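Local coordinates for protein arginine N-methyltransferase SFM1 (Saccharomyces cerevisiae, PDB 5C74) that monomethylates ribosomal protein S3 on an arginine side chain, using S-adenosyl-L-methionine as the methyl donor, at residues 23-28 / 192-197; 56-61 / 66-71; 64-67 / 73-76; 167-170 / 174-177. All blocks are in the same frame, centred on the assembly; numbering follows the deposited sequence.

Starting from the N terminus, helix 14-27 carries the first partner of interaction 1, whose loop does not close until 192-197, so the other three contacts are nested inside it. Interactions 2 and 3 follow at the strand 56-57 edge of the parallel sheet. Their loops overlap: 56-61 returns to 66-71, while 64-67, on the same short helix 65-68, is met by 73-76. Together they tie edge strand 56-57 and the approach to strand 80-83 to that helix. Interaction 4, about 40 Å from interaction 2 between centres, closes a tight hairpin in the small antiparallel sheet, and its Phe168 packs on Leu192 and Leu197 of interaction 1.

Interaction 1. Residues 23-28 / 192-197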
loop_
_atom_site.group_PDB
_atom_site.type_symbol
_atom_site.label_atom_id
_atom_site.label_comp_id
_atom_site.label_asym_id
_atom_site.label_seq_id
_atom_site.Cartn_x
_atom_site.Cartn_y
_atom_site.Cartn_z
ATOM N N ILE A 23 -7.243 -5.195 13.173
ATOM C CA ILE A 23 -6.629 -4.799 14.457
ATOM C C ILE A 23 -7.507 -3.798 15.215
ATOM O O ILE A 23 -7.773 -3.969 16.414
ATOM C CB ILE A 23 -5.212 -4.219 14.225
ATOM C CG1 ILE A 23 -4.282 -5.350 13.745
ATOM C CG2 ILE A 23 -4.668 -3.555 15.484
ATOM C CD1 ILE A 23 -2.966 -4.880 13.082
ATOM N N LEU A 24 -7.982 -2.775 14.511
ATOM C CA LEU A 24 -8.855 -1.776 15.117
ATOM C C LEU A 24 -10.139 -2.391 15.656
ATOM O O LEU A 24 -10.606 -2.016 16.728
ATOM C CB LEU A 24 -9.179 -0.664 14.106
ATOM C CG LEU A 24 -8.005 0.253 13.756
ATOM C CD1 LEU A 24 -8.259 1.014 12.440
ATOM C CD2 LEU A 24 -7.760 1.247 14.895
ATOM N N ARG A 25 -10.716 -3.338 14.924
ATOM C CA ARG A 25 -11.942 -3.973 15.385
ATOM C C ARG A 25 -11.655 -4.810 16.629
ATOM O O ARG A 25 -12.503 -4.918 17.515
ATOM C CB ARG A 25 -12.571 -4.844 14.285
ATOM C CG ARG A 25 -13.342 -4.017 13.235
ATOM C CD ARG A 25 -14.076 -4.890 12.223
ATOM N NE ARG A 25 -13.147 -5.723 11.479
ATOM C CZ ARG A 25 -12.743 -5.482 10.234
ATOM N NH1 ARG A 25 -13.204 -4.439 9.562
ATOM N NH2 ARG A 25 -11.881 -6.305 9.662
ATOM N N GLU A 26 -10.459 -5.392 16.693
ATOM C CA GLU A 26 -10.111 -6.232 17.831
ATOM C C GLU A 26 -9.744 -5.435 19.085
ATOM O O GLU A 26 -10.321 -5.660 20.152
ATOM C CB GLU A 26 -8.953 -7.174 17.493
ATOM C CG GLU A 26 -8.690 -8.165 18.631
ATOM C CD GLU A 26 -7.445 -9.025 18.423
ATOM O OE1 GLU A 26 -6.844 -8.988 17.334
ATOM O OE2 GLU A 26 -7.063 -9.737 19.364
ATOM N N VAL A 27 -8.801 -4.507 18.977
ATOM C CA VAL A 27 -8.281 -3.863 20.196
ATOM C C VAL A 27 -8.853 -2.473 20.433
ATOM O O VAL A 27 -8.770 -1.934 21.547
ATOM C CB VAL A 27 -6.743 -3.784 20.182
ATOM C CG1 VAL A 27 -6.130 -5.202 20.001
ATOM C CG2 VAL A 27 -6.244 -2.850 19.092
ATOM N N GLY A 28 -9.441 -1.888 19.395
ATOM C CA GLY A 28 -10.052 -0.574 19.534
ATOM C C GLY A 28 -9.155 0.568 19.083
ATOM O O GLY A 28 -7.930 0.494 19.189
ATOM N N LEU A 192 -8.148 -14.904 9.763
ATOM C CA LEU A 192 -7.705 -13.884 8.809
ATOM C C LEU A 192 -8.552 -12.634 8.963
ATOM O O LEU A 192 -9.707 -12.728 9.356
ATOM C CB LEU A 192 -7.827 -14.387 7.362
ATOM C CG LEU A 192 -7.100 -15.618 6.825
ATOM C CD1 LEU A 192 -6.941 -15.534 5.315
ATOM C CD2 LEU A 192 -5.767 -15.816 7.467
ATOM N N PRO A 193 -8.003 -11.456 8.607
ATOM C CA PRO A 193 -8.818 -10.238 8.588
ATOM C C PRO A 193 -10.036 -10.423 7.699
ATOM O O PRO A 193 -9.953 -11.176 6.717
ATOM C CB PRO A 193 -7.868 -9.182 7.991
ATOM C CG PRO A 193 -6.496 -9.681 8.361
ATOM C CD PRO A 193 -6.596 -11.196 8.255
ATOM N N GLU A 194 -11.144 -9.758 8.014
ATOM C CA GLU A 194 -12.269 -9.738 7.100
ATOM C C GLU A 194 -11.765 -9.321 5.720
ATOM O O GLU A 194 -10.958 -8.393 5.608
ATOM C CB GLU A 194 -13.362 -8.781 7.593
ATOM C CG GLU A 194 -13.961 -9.181 8.943
ATOM C CD GLU A 194 -15.100 -8.259 9.396
ATOM O OE1 GLU A 194 -15.480 -7.336 8.643
ATOM O OE2 GLU A 194 -15.617 -8.467 10.513
ATOM N N GLY A 195 -12.202 -10.030 4.681
ATOM C CA GLY A 195 -11.841 -9.652 3.327
ATOM C C GLY A 195 -10.527 -10.220 2.813
ATOM O O GLY A 195 -10.273 -10.180 1.610
ATOM N N MET A 196 -9.676 -10.728 3.699
ATOM C CA MET A 196 -8.353 -11.187 3.244
ATOM C C MET A 196 -8.435 -12.446 2.377
ATOM O O MET A 196 -7.751 -12.542 1.354
ATOM C CB MET A 196 -7.411 -11.444 4.423
ATOM C CG MET A 196 -5.969 -11.813 3.971
ATOM S SD MET A 196 -5.072 -10.468 3.130
ATOM C CE MET A 196 -4.725 -9.389 4.519
ATOM N N LEU A 197 -9.262 -13.416 2.760
ATOM C CA LEU A 197 -9.364 -14.625 1.928
ATOM C C LEU A 197 -9.883 -14.258 0.535
ATOM O O LEU A 197 -9.425 -14.809 -0.485
ATOM C CB LEU A 197 -10.263 -15.675 2.578
ATOM C CG LEU A 197 -10.329 -17.026 1.847
ATOM C CD1 LEU A 197 -8.924 -17.590 1.623
ATOM C CD2 LEU A 197 -11.187 -18.019 2.614
HETATM O O HOH W 1 -10.397 -6.387 7.555
#
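Arg25, in the last turn of helix 14-27, faces Glu194, in the loop leading into helix 196-205, and the two backbones stay far enough apart to be joined only through side chains and a water. The guanidinium and carboxylate lie one over the other like plates, their planes 8° apart, with Glu194 OE1 over the centre of the guanidinium group. No N-H of the arginine points at the carboxylate; Arg25 NH1 and Glu194 OE1 are 3.8 Å apart, a long salt bridge of charge attraction alone and, on an exposed surface, probably a modest one. The methylene groups of Glu194 join the stack, CB lying 3.6 Å from Arg25 NH2. Helix 14-27 is the connection of a beta-alpha-beta crossover between parallel strands 2-6 and 32-35, and the contact links its C-terminal end to the C-terminal part of the SPOUT-family chain. The N-H groups of Arg25 work at the guanidinium edge instead. NH2 gives a hydrogen bond to a water 2.6 Å away, in the plane of the group, and that water donates to Glu194 O over 2.9 Å; the same nitrogen also bonds Gln22 OE1 on its own helix. A bend at chi3 (-61°) turns the long arginine chain into this position, whereas Glu194 runs extended beyond CG. Gly195, with positive phi at the N-cap, lets the chain turn from Glu194 into helix 196-205.

Interaction 2. Residues 56-61 / 66-71; sequences RWTTKD and NEDFKD
The Arg56 guanidinium has Phe69 CD1 over one face and Asp71 OD2 at its edge, while the Phe69 ring, 13° from parallel to the guanidinium, receives Trp57 O at its own edge, 3.6 Å from CZ. Extended from CG to NE, the arginine slides along the ring with its methylenes as well, Arg56 CB lying 3.6 Å from Phe69 CE1. Its end then grips a single oxygen with two nitrogens: NH2 meets Asp71 OD2 at 2.7 Å and NH1 meets it at 3.1 Å, the carboxylate turned 72° to the guanidinium. A leucine in place of Arg56 has neither the charge nor the flat end, so Asp71 would probably be left without its mate and the Phe69 ring with less held against it. The short strand 56-57 is one of the two outermost strands of the parallel sheet, and this contact fastens it and the following loop to the end of helix 65-68. There Thr58 forms an ST turn, OG1 accepting from Lys60 N, and the same hydroxyl donates to Asp68 OD2 in a short 2.5 Å bond. Lys60, long enough to reach across to the helix and bent at chi4 (61°), brings NZ to 2.8 Å from Asp68 OD1, on its syn lone pair. Phe69 also packs on Ile33 of the adjacent strand 32-35.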
loop_
_atom_site.group_PDB
_atom_site.type_symbol
_atom_site.label_atom_id
_atom_site.label_comp_id
_atom_site.label_asym_id
_atom_site.label_seq_id
_atom_site.Cartn_x
_atom_site.Cartn_y
_atom_site.Cartn_z
ATOM N N ARG A 56 -5.652 6.280 14.720
ATOM C CA ARG A 56 -4.693 7.289 15.176
ATOM C C ARG A 56 -3.342 7.119 14.511
ATOM O O ARG A 56 -2.770 6.025 14.516
ATOM C CB ARG A 56 -4.511 7.204 16.696
ATOM C CG ARG A 56 -5.780 7.448 17.459
ATOM C CD ARG A 56 -5.584 7.200 18.946
ATOM N NE ARG A 56 -6.699 7.762 19.698
ATOM C CZ ARG A 56 -6.693 7.975 21.011
ATOM N NH1 ARG A 56 -5.628 7.665 21.731
ATOM N NH2 ARG A 56 -7.758 8.501 21.604
ATOM N N TRP A 57 -2.810 8.212 13.965
ATOM C CA TRP A 57 -1.533 8.153 13.269
ATOM C C TRP A 57 -0.743 9.427 13.510
ATOM O O TRP A 57 -1.317 10.482 13.783
ATOM C CB TRP A 57 -1.755 7.957 11.767
ATOM C CG TRP A 57 -2.580 9.048 11.192
ATOM C CD1 TRP A 57 -3.940 9.143 11.202
ATOM C CD2 TRP A 57 -2.097 10.234 10.549
ATOM N NE1 TRP A 57 -4.338 10.317 10.605
ATOM C CE2 TRP A 57 -3.225 11.001 10.189
ATOM C CE3 TRP A 57 -0.823 10.721 10.249
ATOM C CZ2 TRP A 57 -3.118 12.225 9.525
ATOM C CZ3 TRP A 57 -0.720 11.953 9.592
ATOM C CH2 TRP A 57 -1.862 12.683 9.242
ATOM N N THR A 58 0.575 9.345 13.373
ATOM C CA THR A 58 1.395 10.549 13.452
ATOM C C THR A 58 2.657 10.380 12.630
ATOM O O THR A 58 3.115 9.253 12.411
ATOM C CB THR A 58 1.761 10.885 14.906
ATOM O OG1 THR A 58 2.621 12.023 14.932
ATOM C CG2 THR A 58 2.468 9.708 15.566
ATOM N N THR A 59 3.205 11.493 12.142
ATOM C CA THR A 59 4.499 11.421 11.464
ATOM C C THR A 59 5.629 11.390 12.495
ATOM O O THR A 59 6.760 11.031 12.178
ATOM C CB THR A 59 4.723 12.596 10.514
ATOM O OG1 THR A 59 4.724 13.815 11.265
ATOM C CG2 THR A 59 3.590 12.665 9.488
ATOM N N LYS A 60 5.324 11.764 13.735
ATOM C CA LYS A 60 6.337 11.692 14.796
ATOM C C LYS A 60 6.678 10.240 15.125
ATOM O O LYS A 60 5.877 9.347 14.865
ATOM C CB LYS A 60 5.845 12.392 16.064
ATOM C CG LYS A 60 5.528 13.875 15.882
ATOM C CD LYS A 60 5.185 14.504 17.222
ATOM C CE LYS A 60 4.758 15.958 17.060
ATOM N NZ LYS A 60 3.529 16.126 16.213
ATOM N N ASP A 61 7.834 9.991 15.734
ATOM C CA ASP A 61 8.121 8.617 16.128
ATOM C C ASP A 61 7.419 8.303 17.446
ATOM O O ASP A 61 6.670 9.134 17.980
ATOM C CB ASP A 61 9.636 8.349 16.214
ATOM C CG ASP A 61 10.332 9.057 17.382
ATOM O OD1 ASP A 61 9.680 9.550 18.331
ATOM O OD2 ASP A 61 11.579 9.095 17.349
ATOM N N ASN A 66 2.771 10.739 22.807
ATOM C CA ASN A 66 2.100 11.286 23.984
ATOM C C ASN A 66 1.724 12.750 23.766
ATOM O O ASN A 66 0.651 13.190 24.159
ATOM C CB ASN A 66 2.982 11.133 25.230
ATOM C CG ASN A 66 3.031 9.687 25.740
ATOM O OD1 ASN A 66 4.108 9.115 25.937
ATOM N ND2 ASN A 66 1.861 9.089 25.931
ATOM N N GLU A 67 2.609 13.492 23.112
ATOM C CA GLU A 67 2.327 14.869 22.730
ATOM C C GLU A 67 1.141 14.966 21.765
ATOM O O GLU A 67 0.344 15.882 21.856
ATOM C CB GLU A 67 3.575 15.490 22.102
ATOM C CG GLU A 67 3.479 16.971 21.809
ATOM C CD GLU A 67 4.817 17.541 21.363
ATOM O OE1 GLU A 67 5.858 16.902 21.641
ATOM O OE2 GLU A 67 4.825 18.617 20.731
ATOM N N ASP A 68 1.009 14.014 20.847
ATOM C CA ASP A 68 -0.073 14.086 19.861
ATOM C C ASP A 68 -1.413 13.551 20.363
ATOM O O ASP A 68 -2.474 13.923 19.843
ATOM C CB ASP A 68 0.313 13.327 18.590
ATOM C CG ASP A 68 1.259 14.117 17.705
ATOM O OD1 ASP A 68 1.576 15.270 18.057
ATOM O OD2 ASP A 68 1.655 13.591 16.642
ATOM N N PHE A 69 -1.357 12.674 21.362
ATOM C CA PHE A 69 -2.537 12.005 21.891
ATOM C C PHE A 69 -2.493 12.067 23.408
ATOM O O PHE A 69 -1.993 11.160 24.079
ATOM C CB PHE A 69 -2.603 10.559 21.399
ATOM C CG PHE A 69 -2.604 10.448 19.904
ATOM C CD1 PHE A 69 -3.779 10.639 19.184
ATOM C CD2 PHE A 69 -1.427 10.203 19.211
ATOM C CE1 PHE A 69 -3.786 10.562 17.795
ATOM C CE2 PHE A 69 -1.428 10.124 17.820
ATOM C CZ PHE A 69 -2.612 10.306 17.114
ATOM N N LYS A 70 -3.001 13.167 23.933
ATOM C CA LYS A 70 -2.773 13.513 25.324
ATOM C C LYS A 70 -3.545 12.605 26.281
ATOM O O LYS A 70 -3.243 12.556 27.468
ATOM C CB LYS A 70 -3.120 14.989 25.549
ATOM C CG LYS A 70 -2.035 15.929 25.002
ATOM C CD LYS A 70 -2.422 17.394 25.110
ATOM C CE LYS A 70 -1.189 18.283 25.026
ATOM N NZ LYS A 70 -0.363 17.993 23.818
ATOM N N ASP A 71 -4.508 11.854 25.758
ATOM C CA ASP A 71 -5.245 10.903 26.584
ATOM C C ASP A 71 -4.452 9.627 26.908
ATOM O O ASP A 71 -4.777 8.925 27.865
ATOM C CB ASP A 71 -6.560 10.521 25.906
ATOM C CG ASP A 71 -6.351 9.959 24.509
ATOM O OD1 ASP A 71 -5.546 10.540 23.750
ATOM O OD2 ASP A 71 -6.984 8.934 24.178
#

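Interaction 3. Residues 64-67 / 73-76; sequences GINE and ELLK
Asn66 on helix 65-68 presents its side-chain amide to the backbone on both sides of Leu74, taking one bond and giving one. The helix thereby holds the extended loop that runs on to strand 80-83 of the parallel sheet. Leu75 N donates to Asn66 OD1 over 2.9 Å in a nearly straight bond (171°), and Asn66 ND2 donates to Glu73 O over 3.0 Å, approaching from well above that carbonyl plane. Asparagine suits the place because its amide carries donor and acceptor side by side on a short stem. If an alanine stood here, both bonds would go, and the backbone around Leu74 would probably be free to drift from the helix, with Leu75 N left without its acceptor. In the next shell, Tyr101 OH shares Glu73 O, and Lys76 NZ ties down the loop by reaching both Glu73 OE2 and Leu74 O, each at 3.2 Å. The other carboxylate oxygen of Glu73 forms a salt bridge with Lys2. Leu75 and Ile65 both pack on Ile4 of strand 2-6. Leu74, crossing Asn66 at about a right angle, lays its CD2 methyl 3.7 Å from Asn66 CG.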
loop_
_atom_site.group_PDB
_atom_site.type_symbol
_atom_site.label_atom_id
_atom_site.label_comp_id
_atom_site.label_asym_id
_atom_site.label_seq_id
_atom_site.Cartn_x
_atom_site.Cartn_y
_atom_site.Cartn_z
ATOM N N GLY A 64 6.943 10.678 20.278
ATOM C CA GLY A 64 6.133 11.879 20.074
ATOM C C GLY A 64 4.638 11.605 20.194
ATOM O O GLY A 64 3.801 12.499 20.076
ATOM N N ILE A 65 4.298 10.352 20.453
ATOM C CA ILE A 65 2.902 9.937 20.508
ATOM C C ILE A 65 2.128 10.607 21.649
ATOM O O ILE A 65 0.971 11.013 21.475
ATOM C CB ILE A 65 2.820 8.387 20.650
ATOM C CG1 ILE A 65 3.123 7.725 19.305
ATOM C CG2 ILE A 65 1.473 7.954 21.179
ATOM C CD1 ILE A 65 3.141 6.181 19.406
ATOM N N ASN A 66 2.771 10.739 22.807
ATOM C CA ASN A 66 2.100 11.286 23.984
ATOM C C ASN A 66 1.724 12.750 23.766
ATOM O O ASN A 66 0.651 13.190 24.159
ATOM C CB ASN A 66 2.982 11.133 25.230
ATOM C CG ASN A 66 3.031 9.687 25.740
ATOM O OD1 ASN A 66 4.108 9.115 25.937
ATOM N ND2 ASN A 66 1.861 9.089 25.931
ATOM N N GLU A 67 2.609 13.492 23.112
ATOM C CA GLU A 67 2.327 14.869 22.730
ATOM C C GLU A 67 1.141 14.966 21.765
ATOM O O GLU A 67 0.344 15.882 21.856
ATOM C CB GLU A 67 3.575 15.490 22.102
ATOM C CG GLU A 67 3.479 16.971 21.809
ATOM C CD GLU A 67 4.817 17.541 21.363
ATOM O OE1 GLU A 67 5.858 16.902 21.641
ATOM O OE2 GLU A 67 4.825 18.617 20.731
ATOM N N GLU A 73 -1.606 6.985 28.232
ATOM C CA GLU A 73 -0.648 6.951 29.331
ATOM C C GLU A 73 0.745 7.138 28.749
ATOM O O GLU A 73 0.988 6.771 27.594
ATOM C CB GLU A 73 -0.746 5.653 30.129
ATOM C CG GLU A 73 -0.097 4.458 29.503
ATOM C CD GLU A 73 -0.180 3.233 30.408
ATOM O OE1 GLU A 73 -0.803 2.237 29.994
ATOM O OE2 GLU A 73 0.372 3.273 31.531
ATOM N N LEU A 74 1.637 7.756 29.524
ATOM C CA LEU A 74 2.999 8.030 29.056
ATOM C C LEU A 74 3.742 6.753 28.692
ATOM O O LEU A 74 3.584 5.744 29.366
ATOM C CB LEU A 74 3.790 8.782 30.125
ATOM C CG LEU A 74 3.327 10.209 30.422
ATOM C CD1 LEU A 74 4.171 10.811 31.532
ATOM C CD2 LEU A 74 3.394 11.061 29.148
ATOM N N LEU A 75 4.549 6.805 27.630
ATOM C CA LEU A 75 5.530 5.750 27.364
ATOM C C LEU A 75 6.643 5.872 28.395
ATOM O O LEU A 75 7.370 6.872 28.434
ATOM C CB LEU A 75 6.113 5.848 25.950
ATOM C CG LEU A 75 5.345 5.214 24.790
ATOM C CD1 LEU A 75 3.997 5.873 24.582
ATOM C CD2 LEU A 75 6.190 5.318 23.516
ATOM N N LYS A 76 6.779 4.857 29.237
ATOM C CA LYS A 76 7.757 4.916 30.313
ATOM C C LYS A 76 8.949 4.024 30.027
ATOM O O LYS A 76 8.802 2.938 29.468
ATOM C CB LYS A 76 7.093 4.520 31.634
ATOM C CG LYS A 76 6.106 5.566 32.144
ATOM C CD LYS A 76 5.360 5.075 33.382
ATOM C CE LYS A 76 4.384 3.955 33.040
ATOM N NZ LYS A 76 3.218 4.466 32.255
#

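Interaction 4. Residues 167-170 / 174-177; sequences EFRF and EATE. With NI (nickel (II) ion), chain E.
Arg169 curls over Ala175 across a beta hairpin, its guanidinium face resting on the Ala175 methyl group, with CZ 3.7 Å from CB. With CG anti to the backbone N (chi1 -176°) the chain leaves on the Ala175 face of the sheet, and a bend at chi3 (-72°) folds its end across toward the partner strand, while NH1 bonds Asn171 O in the turn. Alanine suits this spot, being small enough to lie beneath the arginine while Glu167 CG packs 3.7 Å from the same CB. At the corner the chain turns at Phe170, one face of its ring lies against Phe168 O, and Thr176 OG1 meets the ring edge, 3.7 Å from CE2. Glu174 bends at chi2 (-64°), leading its carboxylate away from the hairpin to a nickel ion, OE1 at 1.9 Å and OE2 at 2.5 Å; His208 and His210, from the C-terminal histidine tag, also bind this metal. Phe168 and Thr176 form a hydrogen-bonded antiparallel pair, with 2.8 Å from Phe168 N to Thr176 O and the same from Thr176 N to Phe168 O. Strand 181-183 flanks strand 162-169 on its other side, helix 196-205 covers both phenylalanines through Leu197 and Ile200, and a strand of the second subunit extends the sheet beyond Thr176 and Glu177.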
loop_
_atom_site.group_PDB
_atom_site.type_symbol
_atom_site.label_atom_id
_atom_site.label_comp_id
_atom_site.label_asym_id
_atom_site.label_seq_id
_atom_site.Cartn_x
_atom_site.Cartn_y
_atom_site.Cartn_z
ATOM N N GLU A 167 -2.488 -23.449 3.702
ATOM C CA GLU A 167 -2.680 -23.399 2.260
ATOM C C GLU A 167 -4.169 -23.260 1.970
ATOM O O GLU A 167 -4.985 -23.985 2.547
ATOM C CB GLU A 167 -2.109 -24.662 1.600
ATOM C CG GLU A 167 -2.272 -24.714 0.093
ATOM C CD GLU A 167 -1.707 -25.999 -0.505
ATOM O OE1 GLU A 167 -0.642 -25.937 -1.151
ATOM O OE2 GLU A 167 -2.329 -27.069 -0.326
ATOM N N PHE A 168 -4.522 -22.323 1.097
ATOM C CA PHE A 168 -5.912 -22.088 0.733
ATOM C C PHE A 168 -6.157 -22.524 -0.706
ATOM O O PHE A 168 -5.624 -21.922 -1.629
ATOM C CB PHE A 168 -6.266 -20.619 0.920
ATOM C CG PHE A 168 -6.032 -20.124 2.322
ATOM C CD1 PHE A 168 -7.004 -20.283 3.305
ATOM C CD2 PHE A 168 -4.828 -19.541 2.664
ATOM C CE1 PHE A 168 -6.785 -19.831 4.607
ATOM C CE2 PHE A 168 -4.594 -19.092 3.953
ATOM C CZ PHE A 168 -5.578 -19.244 4.934
ATOM N N ARG A 169 -6.957 -23.570 -0.884
ATOM C CA ARG A 169 -7.231 -24.123 -2.214
ATOM C C ARG A 169 -8.501 -23.514 -2.823
ATOM O O ARG A 169 -9.542 -23.466 -2.171
ATOM C CB ARG A 169 -7.353 -25.657 -2.137
ATOM C CG ARG A 169 -7.555 -26.313 -3.511
ATOM C CD ARG A 169 -7.119 -27.772 -3.563
ATOM N NE ARG A 169 -5.664 -27.934 -3.528
ATOM C CZ ARG A 169 -4.845 -27.656 -4.539
ATOM N NH1 ARG A 169 -5.315 -27.164 -5.680
ATOM N NH2 ARG A 169 -3.542 -27.844 -4.398
ATOM N N PHE A 170 -8.414 -23.055 -4.071
ATOM C CA PHE A 170 -9.556 -22.419 -4.738
ATOM C C PHE A 170 -10.112 -23.269 -5.881
ATOM O O PHE A 170 -11.239 -23.059 -6.328
ATOM C CB PHE A 170 -9.160 -21.035 -5.248
ATOM C CG PHE A 170 -8.579 -20.158 -4.177
ATOM C CD1 PHE A 170 -9.378 -19.695 -3.142
ATOM C CD2 PHE A 170 -7.233 -19.823 -4.182
ATOM C CE1 PHE A 170 -8.854 -18.910 -2.137
ATOM C CE2 PHE A 170 -6.698 -19.032 -3.183
ATOM C CZ PHE A 170 -7.513 -18.571 -2.159
ATOM N N GLU A 174 -5.212 -24.827 -8.328
ATOM C CA GLU A 174 -4.714 -23.577 -7.756
ATOM C C GLU A 174 -4.912 -23.519 -6.253
ATOM O O GLU A 174 -6.021 -23.687 -5.750
ATOM C CB GLU A 174 -5.407 -22.361 -8.386
ATOM C CG GLU A 174 -5.197 -22.149 -9.883
ATOM C CD GLU A 174 -3.752 -21.874 -10.262
ATOM O OE1 GLU A 174 -2.965 -21.457 -9.381
ATOM O OE2 GLU A 174 -3.408 -22.069 -11.455
ATOM N N ALA A 175 -3.824 -23.277 -5.539
ATOM C CA ALA A 175 -3.887 -23.050 -4.095
ATOM C C ALA A 175 -2.839 -22.019 -3.753
ATOM O O ALA A 175 -1.849 -21.893 -4.464
ATOM C CB ALA A 175 -3.660 -24.341 -3.325
ATOM N N THR A 176 -3.061 -21.276 -2.675
ATOM C CA THR A 176 -2.096 -20.275 -2.249
ATOM C C THR A 176 -1.643 -20.583 -0.838
ATOM O O THR A 176 -2.468 -20.774 0.052
ATOM C CB THR A 176 -2.678 -18.853 -2.306
ATOM O OG1 THR A 176 -3.024 -18.541 -3.657
ATOM C CG2 THR A 176 -1.651 -17.830 -1.810
ATOM N N GLU A 177 -0.329 -20.650 -0.639
ATOM C CA GLU A 177 0.219 -20.780 0.706
ATOM C C GLU A 177 0.606 -19.418 1.252
ATOM O O GLU A 177 1.282 -18.648 0.559
ATOM C CB GLU A 177 1.434 -21.708 0.703
ATOM C CG GLU A 177 2.243 -21.696 2.006
ATOM C CD GLU A 177 3.495 -22.554 1.877
ATOM O OE1 GLU A 177 4.488 -22.079 1.298
ATOM O OE2 GLU A 177 3.478 -23.712 2.325
HETATM NI NI NI E . -1.383 -21.172 -10.309
HETATM O O HOH W 2 -1.315 -21.315 -11.989
#